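Local coordinates for scyllo-inositol 2-dehydrogenase (NADP(+)) IolW (Bacillus subtilis subsp. subtilis, PDB 3GDO), which catalyses the reversible NADPH-dependent reduction of scyllo-inosose to scyllo-inositol, and cannot use NADH in place of NADPH, at residues D4-G9 with E311-G316; M192-T197 with T216-K221. All blocks are in the same frame, centred on the assembly; numbering follows the deposited sequence.

Contact 1. Residues D4-G9 with E311-G316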
loop_
_atom_site.group_PDB
_atom_site.type_symbol
_atom_site.label_atom_id
_atom_site.label_comp_id
_atom_site.label_asym_id
_atom_site.label_seq_id
_atom_site.Cartn_x
_atom_site.Cartn_y
_atom_site.Cartn_z
ATOM N N ASP B 4 41.647 27.640 -1.935
ATOM C CA ASP B 4 40.901 26.650 -2.703
ATOM C C ASP B 4 39.367 26.621 -2.499
ATOM O O ASP B 4 38.694 25.756 -3.075
ATOM C CB ASP B 4 41.529 25.255 -2.534
ATOM C CG ASP B 4 42.974 25.203 -3.044
ATOM O OD1 ASP B 4 43.343 26.128 -3.806
ATOM O OD2 ASP B 4 43.722 24.264 -2.673
ATOM N N THR B 5 38.812 27.558 -1.734
ATOM C CA THR B 5 37.358 27.566 -1.544
ATOM C C THR B 5 36.656 27.655 -2.883
ATOM O O THR B 5 37.094 28.361 -3.802
ATOM C CB THR B 5 36.851 28.708 -0.613
ATOM O OG1 THR B 5 37.312 29.983 -1.095
ATOM C CG2 THR B 5 37.322 28.500 0.796
ATOM N N ILE B 6 35.563 26.917 -2.993
ATOM C CA ILE B 6 34.748 26.955 -4.190
ATOM C C ILE B 6 33.854 28.179 -4.064
ATOM O O ILE B 6 33.139 28.329 -3.058
ATOM C CB ILE B 6 33.937 25.630 -4.339
ATOM C CG1 ILE B 6 34.915 24.444 -4.488
ATOM C CG2 ILE B 6 32.974 25.709 -5.506
ATOM C CD1 ILE B 6 34.270 23.098 -4.551
ATOM N N LYS B 7 33.918 29.051 -5.068
ATOM C CA LYS B 7 33.187 30.314 -5.073
ATOM C C LYS B 7 31.794 30.053 -5.584
ATOM O O LYS B 7 31.608 29.669 -6.726
ATOM C CB LYS B 7 33.873 31.391 -5.967
ATOM C CG LYS B 7 35.345 31.717 -5.644
ATOM C CD LYS B 7 35.555 31.892 -4.145
ATOM C CE LYS B 7 37.014 32.310 -3.843
ATOM N NZ LYS B 7 37.902 31.122 -3.754
ATOM N N VAL B 8 30.813 30.323 -4.741
ATOM C CA VAL B 8 29.421 29.977 -5.057
ATOM C C VAL B 8 28.585 31.210 -5.339
ATOM O O VAL B 8 28.712 32.210 -4.648
ATOM C CB VAL B 8 28.797 29.188 -3.876
ATOM C CG1 VAL B 8 27.317 28.812 -4.149
ATOM C CG2 VAL B 8 29.675 27.965 -3.554
ATOM N N GLY B 9 27.740 31.115 -6.362
ATOM C CA GLY B 9 26.635 32.051 -6.570
ATOM C C GLY B 9 25.294 31.334 -6.369
ATOM O O GLY B 9 25.054 30.262 -6.964
ATOM N N GLU B 311 34.187 17.472 -4.030
ATOM C CA GLU B 311 35.126 16.458 -4.567
ATOM C C GLU B 311 35.009 16.236 -6.074
ATOM O O GLU B 311 36.029 15.970 -6.718
ATOM C CB GLU B 311 35.125 15.165 -3.736
ATOM C CG GLU B 311 35.597 15.456 -2.289
ATOM C CD GLU B 311 35.487 14.296 -1.303
ATOM O OE1 GLU B 311 34.792 13.307 -1.598
ATOM O OE2 GLU B 311 36.102 14.387 -0.199
ATOM N N SER B 312 33.810 16.389 -6.659
ATOM C CA SER B 312 33.687 16.371 -8.119
ATOM C C SER B 312 34.367 17.569 -8.781
ATOM O O SER B 312 35.017 17.417 -9.805
ATOM C CB SER B 312 32.230 16.344 -8.584
ATOM O OG SER B 312 31.572 15.186 -8.095
ATOM N N ILE B 313 34.172 18.755 -8.215
ATOM C CA ILE B 313 34.698 19.989 -8.799
ATOM C C ILE B 313 36.246 20.018 -8.791
ATOM O O ILE B 313 36.867 20.287 -9.827
ATOM C CB ILE B 313 34.107 21.259 -8.084
ATOM C CG1 ILE B 313 32.616 21.423 -8.463
ATOM C CG2 ILE B 313 34.877 22.509 -8.475
ATOM C CD1 ILE B 313 31.837 22.423 -7.555
ATOM N N ARG B 314 36.825 19.728 -7.619
ATOM C CA ARG B 314 38.257 19.856 -7.347
ATOM C C ARG B 314 39.100 18.615 -7.761
ATOM O O ARG B 314 40.236 18.760 -8.251
ATOM C CB ARG B 314 38.465 20.126 -5.839
ATOM C CG ARG B 314 38.079 21.533 -5.373
ATOM C CD ARG B 314 39.074 22.538 -5.900
ATOM N NE ARG B 314 38.863 23.883 -5.372
ATOM C CZ ARG B 314 38.335 24.867 -6.081
ATOM N NH1 ARG B 314 37.955 24.650 -7.325
ATOM N NH2 ARG B 314 38.158 26.066 -5.534
ATOM N N GLU B 315 38.541 17.415 -7.544
ATOM C CA GLU B 315 39.257 16.150 -7.657
ATOM C C GLU B 315 38.752 15.332 -8.857
ATOM O O GLU B 315 39.360 14.345 -9.234
ATOM C CB GLU B 315 39.138 15.382 -6.321
ATOM C CG GLU B 315 39.987 16.000 -5.175
ATOM C CD GLU B 315 39.357 15.952 -3.765
ATOM O OE1 GLU B 315 39.289 14.866 -3.149
ATOM O OE2 GLU B 315 38.962 17.034 -3.252
ATOM N N GLY B 316 37.619 15.738 -9.437
ATOM C CA GLY B 316 37.054 15.002 -10.584
ATOM C C GLY B 316 36.320 13.693 -10.258
ATOM O O GLY B 316 35.878 12.972 -11.181
#

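Contact 2. Residues M192-T197 with T216-K221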
loop_
_atom_site.group_PDB
_atom_site.type_symbol
_atom_site.label_atom_id
_atom_site.label_comp_id
_atom_site.label_asym_id
_atom_site.label_seq_id
_atom_site.Cartn_x
_atom_site.Cartn_y
_atom_site.Cartn_z
ATOM N N MET B 192 16.304 1.043 -13.297
ATOM C CA MET B 192 15.063 1.342 -13.963
ATOM C C MET B 192 14.168 0.112 -13.985
ATOM O O MET B 192 14.664 -1.014 -14.182
ATOM C CB MET B 192 15.316 1.835 -15.406
ATOM C CG MET B 192 15.787 3.334 -15.528
ATOM S SD MET B 192 14.624 4.578 -14.875
ATOM C CE MET B 192 13.688 4.933 -16.316
ATOM N N PRO B 193 12.836 0.321 -13.813
ATOM C CA PRO B 193 11.868 -0.764 -13.901
ATOM C C PRO B 193 11.540 -1.085 -15.360
ATOM O O PRO B 193 11.956 -0.377 -16.265
ATOM C CB PRO B 193 10.626 -0.177 -13.207
ATOM C CG PRO B 193 10.700 1.289 -13.523
ATOM C CD PRO B 193 12.188 1.618 -13.502
ATOM N N LYS B 194 10.769 -2.128 -15.609
ATOM C CA LYS B 194 10.397 -2.355 -16.987
ATOM C C LYS B 194 9.049 -1.772 -17.359
ATOM O O LYS B 194 8.732 -1.684 -18.541
ATOM C CB LYS B 194 10.511 -3.806 -17.390
ATOM C CG LYS B 194 9.924 -4.822 -16.469
ATOM C CD LYS B 194 10.429 -6.184 -16.967
ATOM C CE LYS B 194 10.071 -7.341 -16.041
ATOM N NZ LYS B 194 8.638 -7.730 -16.211
ATOM N N ALA B 195 8.273 -1.339 -16.358
ATOM C CA ALA B 195 6.996 -0.731 -16.646
ATOM C C ALA B 195 6.521 0.076 -15.454
ATOM O O ALA B 195 7.051 -0.086 -14.336
ATOM C CB ALA B 195 5.972 -1.788 -17.063
ATOM N N VAL B 196 5.565 0.974 -15.705
ATOM C CA VAL B 196 4.984 1.815 -14.654
ATOM C C VAL B 196 3.484 1.740 -14.841
ATOM O O VAL B 196 2.986 1.882 -15.972
ATOM C CB VAL B 196 5.438 3.297 -14.793
ATOM C CG1 VAL B 196 4.744 4.233 -13.770
ATOM C CG2 VAL B 196 6.954 3.422 -14.695
ATOM N N THR B 197 2.757 1.497 -13.753
ATOM C CA THR B 197 1.289 1.542 -13.785
ATOM C C THR B 197 0.877 2.571 -12.717
ATOM O O THR B 197 1.365 2.524 -11.573
ATOM C CB THR B 197 0.692 0.143 -13.555
ATOM O OG1 THR B 197 1.240 -0.788 -14.506
ATOM C CG2 THR B 197 -0.876 0.143 -13.676
ATOM N N THR B 216 2.983 1.914 -9.440
ATOM C CA THR B 216 3.630 0.613 -9.367
ATOM C C THR B 216 4.781 0.577 -10.385
ATOM O O THR B 216 4.544 0.748 -11.612
ATOM C CB THR B 216 2.637 -0.549 -9.675
ATOM O OG1 THR B 216 1.550 -0.527 -8.728
ATOM C CG2 THR B 216 3.353 -1.912 -9.638
ATOM N N LEU B 217 5.988 0.376 -9.886
ATOM C CA LEU B 217 7.170 0.128 -10.749
ATOM C C LEU B 217 7.492 -1.357 -10.845
ATOM O O LEU B 217 7.797 -2.024 -9.832
ATOM C CB LEU B 217 8.400 0.925 -10.298
ATOM C CG LEU B 217 8.463 2.427 -10.616
ATOM C CD1 LEU B 217 7.279 3.223 -10.093
ATOM C CD2 LEU B 217 9.767 3.053 -10.059
ATOM N N ASP B 218 7.378 -1.859 -12.077
ATOM C CA ASP B 218 7.407 -3.280 -12.341
ATOM C C ASP B 218 8.859 -3.702 -12.561
ATOM O O ASP B 218 9.476 -3.324 -13.562
ATOM C CB ASP B 218 6.514 -3.598 -13.571
ATOM C CG ASP B 218 6.520 -5.101 -13.967
ATOM O OD1 ASP B 218 7.057 -5.966 -13.231
ATOM O OD2 ASP B 218 5.969 -5.404 -15.052
ATOM N N TYR B 219 9.406 -4.431 -11.601
ATOM C CA TYR B 219 10.725 -5.042 -11.763
ATOM C C TYR B 219 10.577 -6.577 -11.802
ATOM O O TYR B 219 11.415 -7.269 -11.273
ATOM C CB TYR B 219 11.616 -4.688 -10.590
ATOM C CG TYR B 219 11.986 -3.216 -10.435
ATOM C CD1 TYR B 219 13.204 -2.713 -10.955
ATOM C CD2 TYR B 219 11.153 -2.336 -9.739
ATOM C CE1 TYR B 219 13.571 -1.356 -10.789
ATOM C CE2 TYR B 219 11.518 -0.995 -9.552
ATOM C CZ TYR B 219 12.718 -0.505 -10.090
ATOM O OH TYR B 219 13.041 0.816 -9.907
ATOM N N GLY B 220 9.490 -7.101 -12.365
ATOM C CA GLY B 220 9.318 -8.567 -12.480
ATOM C C GLY B 220 8.878 -9.153 -11.146
ATOM O O GLY B 220 7.745 -8.929 -10.686
ATOM N N LYS B 221 9.765 -9.908 -10.519
ATOM C CA LYS B 221 9.463 -10.504 -9.236
ATOM C C LYS B 221 9.317 -9.389 -8.178
ATOM O O LYS B 221 8.398 -9.428 -7.341
ATOM C CB LYS B 221 10.553 -11.489 -8.854
ATOM C CG LYS B 221 10.284 -12.166 -7.520
ATOM C CD LYS B 221 11.453 -13.079 -7.122
ATOM C CE LYS B 221 11.385 -13.374 -5.624
ATOM N NZ LYS B 221 12.499 -14.254 -5.189
HETATM O O HOH W 1 -0.222 1.516 -9.139
#

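Contact 1. Residues D4-G9 with E311-G316
Ile6 and Arg314 run alongside each other with opposite headings, and the flat guanidinium is turned so that one face lies against Ile6 while its edge meets the backbone of Asp4. Ile6 CG1 sits 3.7 Å above the guanidinium plane, over its centre. At its edge, NE and NH2 of Arg314 both converge on Asp4 O: NE reaches Asp4 O at 3.0 Å on a lone pair in the carbonyl plane, whereas NH2 approaches from above that plane, at a spacing too short for its exact value to carry weight. The side chain is bent at chi2 (-71°), which carries CD away from a straight course off the helix. Next to this pair, Ile6 and Ile313 reach tip to tip, their CD1 atoms 3.9 Å apart. An alanine in place of Ile6 would probably open a gap before Ile313 CD1 and take the CG1 packing from one guanidinium face. Ile6 opens strand 6-11 of the Rossmann-type sheet, and Arg314 lies near the end of helix 303-315, so the contact joins that sheet's first strand to a helix of the C-terminal part of the chain. Arg314 NH1 also forms a salt bridge with Glu67, whose other carboxylate oxygen accepts from the backbone N of Lys7. The arginine's positive charge is thus probably balanced by the Glu67 carboxylate and eased further by the carbonyl dipole of Asp4.

Contact 2. Residues M192-T197 with T216-K221
Pro193 lies over the ring of Tyr219 in a CH-pi contact: its CB stands 3.8 Å from the ring centroid, only 13° off the normal. The same proline turns its CG to Leu217, 3.8 Å from that residue's CG, so it touches both Leu217 and Tyr219. The far end of the Tyr219 ring is fixed by a hydrogen bond from OH to the carbonyl of Gly191. Lys194 donates its backbone N to Asp218 O at 2.7 Å, while its side chain runs on beside Gly220, where CE comes 3.7 Å from the backbone N. A bend at chi4 (77°) brings NZ to 3.7 Å from Asp218 OD2, a long salt bridge. The carboxylate is steadied from its other oxygen: OD1 accepts from Gly220 N at 2.8 Å, closing an Asx turn, and also from Gln223 NE2. Farther along, Thr197 and Thr216 form an antiparallel hydrogen-bonded pair with bonds in both directions. A water there donates to Thr197 O and is hydrogen-bonded to Thr216 OG1, bridging the two strands at this pair. Together these contacts join the two strands of a beta hairpin in the C-terminal alpha/beta domain. Val196 and Leu217 share one face of the sheet; Leu187 of helix 174-190 meets Pro193 and Tyr219, and Ile332 of helix 323-342 meets Pro193 and Val196. Within the sheet, strand 222-228 flanks 212-219 and the short strand 346-347 flanks 195-201; Thr197 packs on Thr197 of the second subunit.

The chain illustrates how one fold can combine closures of very different span. Strand 6-11, entered just after the N terminus, begins the parallel Rossmann-type sheet, and its partner in contact 1 arrives about 300 residues later, on helix 303-315. Within that long loop the chain completes the parallel sheet and passes into the mixed sheet, where contact 2 closes a short hairpin loop between 192-197 and 216-221. Contact 2 is therefore nested inside contact 1; the two do not cross. Contact 1 ties the nucleotide-binding fold to the C-terminal part, whereas contact 2 is internal to the latter. Their centres lie about 38 Å apart, on opposite sides of the chain's centre.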